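Long-range contact in immunoreactive 84kD antigen PG93 (Porphyromonas gingivalis, PDB 5M11), which serves as an essential cell-surface component of the type IX secretion system and binds zinc and calcium ions: residues 467-472 with 484-489. Sequence-based numbering, arbitrary orientation.
Sequences LASFGN and NILHRS
A four-stranded antiparallel sheet, consistent with a beta-propeller blade, begins with the hairpin of strands 469-475 and 481-485, and 467-472 meets 484-489 at the hairpin's open end. Two classic beta bulges shape the pairing. Ala468 and Ser469 both face His487, while Leu486 and His487 both face Ser469. The Ser469 N-H runs almost straight (173°) onto an in-plane lone pair of His487 O, 2.9 Å away. Ser469 O takes the N-H of His487 and, weakly, that of Leu486. Ala468 N bonds to Arg488 O at 2.8 Å. Beyond the bulges Gly471 N bonds to Asn484 O.

The Asn484 side chain extends the ladder. Its CG sits in the crowded position between N and C (chi1 53°), and OD1 receives the Asn472 N-H at 2.8 Å from above the carboxamide plane. Its ND2 lies against Gly471 CA.

On the apolar side, Leu467 CD1 covers one face of the Phe470 ring near its rim. Ile485 reaches both neighbours: CG2 meets Leu467 CD2 at 3.7 Å and CD1 meets Phe470 CE1 at 3.5 Å. Arg488 folds back, bent at chi2 and chi3, bringing NH1 to Leu467 CD2.

Around the contact, Trp333 hydrogen-bonds Ser469 OG, strand 422-429 touches Asn472 and Leu486, and strand 533-538 packs on Asn484 and Leu486.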
loop_
_atom_site.group_PDB
_atom_site.type_symbol
_atom_site.label_atom_id
_atom_site.label_comp_id
_atom_site.label_asym_id
_atom_site.label_seq_id
_atom_site.Cartn_x
_atom_site.Cartn_y
_atom_site.Cartn_z
ATOM N N LEU A 467 0.998 4.572 31.800
ATOM C CA LEU A 467 0.117 4.859 30.661
ATOM C C LEU A 467 0.214 3.738 29.635
ATOM O O LEU A 467 1.288 3.169 29.446
ATOM C CB LEU A 467 0.345 6.239 30.008
ATOM C CG LEU A 467 1.712 6.596 29.396
ATOM C CD1 LEU A 467 1.790 6.182 27.927
ATOM C CD2 LEU A 467 1.932 8.103 29.460
ATOM N N ALA A 468 -0.927 3.407 29.014
ATOM C CA ALA A 468 -1.094 2.338 28.036
ATOM C C ALA A 468 -0.043 2.364 26.909
ATOM O O ALA A 468 0.652 1.367 26.724
ATOM C CB ALA A 468 -2.490 2.399 27.438
ATOM N N SER A 469 0.078 3.475 26.161
ATOM C CA SER A 469 1.026 3.517 25.055
ATOM C C SER A 469 1.477 4.912 24.688
ATOM O O SER A 469 0.672 5.849 24.620
ATOM C CB SER A 469 0.419 2.869 23.817
ATOM O OG SER A 469 1.265 2.996 22.687
ATOM N N PHE A 470 2.787 5.018 24.423
ATOM C CA PHE A 470 3.459 6.203 23.917
ATOM C C PHE A 470 3.471 6.090 22.399
ATOM O O PHE A 470 3.120 5.035 21.861
ATOM C CB PHE A 470 4.890 6.313 24.477
ATOM C CG PHE A 470 5.051 6.847 25.882
ATOM C CD1 PHE A 470 5.059 8.216 26.127
ATOM C CD2 PHE A 470 5.284 5.985 26.950
ATOM C CE1 PHE A 470 5.268 8.710 27.423
ATOM C CE2 PHE A 470 5.454 6.476 28.249
ATOM C CZ PHE A 470 5.452 7.834 28.478
ATOM N N GLY A 471 3.886 7.152 21.720
ATOM C CA GLY A 471 3.941 7.184 20.266
ATOM C C GLY A 471 5.333 6.991 19.730
ATOM O O GLY A 471 5.802 5.863 19.591
ATOM N N ASN A 472 5.996 8.095 19.414
ATOM C CA ASN A 472 7.342 8.081 18.843
ATOM C C ASN A 472 8.263 9.062 19.590
ATOM O O ASN A 472 7.789 10.018 20.207
ATOM C CB ASN A 472 7.289 8.394 17.345
ATOM C CG ASN A 472 6.329 7.527 16.566
ATOM O OD1 ASN A 472 5.198 7.937 16.249
ATOM N ND2 ASN A 472 6.750 6.305 16.269
ATOM N N ASN A 484 5.285 11.533 22.313
ATOM C CA ASN A 484 3.831 11.757 22.237
ATOM C C ASN A 484 3.066 10.647 22.988
ATOM O O ASN A 484 3.582 9.543 23.119
ATOM C CB ASN A 484 3.314 11.892 20.782
ATOM C CG ASN A 484 3.655 10.790 19.794
ATOM O OD1 ASN A 484 4.808 10.576 19.409
ATOM N ND2 ASN A 484 2.635 10.198 19.212
ATOM N N ILE A 485 1.861 10.954 23.514
ATOM C CA ILE A 485 1.035 9.971 24.250
ATOM C C ILE A 485 -0.085 9.482 23.337
ATOM O O ILE A 485 -0.962 10.266 22.959
ATOM C CB ILE A 485 0.451 10.481 25.620
ATOM C CG1 ILE A 485 1.415 11.457 26.383
ATOM C CG2 ILE A 485 -0.019 9.313 26.521
ATOM C CD1 ILE A 485 2.671 10.935 26.958
ATOM N N LEU A 486 -0.051 8.195 22.978
ATOM C CA LEU A 486 -1.094 7.629 22.135
ATOM C C LEU A 486 -2.307 7.181 22.961
ATOM O O LEU A 486 -3.425 7.259 22.451
ATOM C CB LEU A 486 -0.569 6.460 21.301
ATOM C CG LEU A 486 0.220 6.785 20.031
ATOM C CD1 LEU A 486 0.546 5.523 19.291
ATOM C CD2 LEU A 486 -0.546 7.722 19.099
ATOM N N HIS A 487 -2.090 6.713 24.221
ATOM C CA HIS A 487 -3.151 6.246 25.117
ATOM C C HIS A 487 -2.731 6.179 26.619
ATOM O O HIS A 487 -1.651 5.678 26.928
ATOM C CB HIS A 487 -3.648 4.851 24.661
ATOM C CG HIS A 487 -4.950 4.895 23.909
ATOM N ND1 HIS A 487 -4.985 4.923 22.515
ATOM C CD2 HIS A 487 -6.222 4.961 24.382
ATOM C CE1 HIS A 487 -6.270 4.992 22.192
ATOM N NE2 HIS A 487 -7.052 5.025 23.283
ATOM N N ARG A 488 -3.599 6.661 27.543
ATOM C CA ARG A 488 -3.392 6.541 28.996
ATOM C C ARG A 488 -4.021 5.248 29.478
ATOM O O ARG A 488 -3.353 4.387 30.052
ATOM C CB ARG A 488 -4.029 7.714 29.799
ATOM C CG ARG A 488 -3.397 9.091 29.701
ATOM C CD ARG A 488 -2.085 9.242 30.457
ATOM N NE ARG A 488 -2.238 9.336 31.907
ATOM C CZ ARG A 488 -1.216 9.373 32.755
ATOM N NH1 ARG A 488 0.030 9.321 32.304
ATOM N NH2 ARG A 488 -1.431 9.455 34.063
ATOM N N SER A 489 -5.355 5.162 29.266
ATOM C CA SER A 489 -6.290 4.106 29.644
ATOM C C SER A 489 -7.619 4.303 28.892
ATOM O O SER A 489 -7.813 5.340 28.248
ATOM C CB SER A 489 -6.526 4.139 31.154
ATOM O OG SER A 489 -7.405 3.105 31.560
#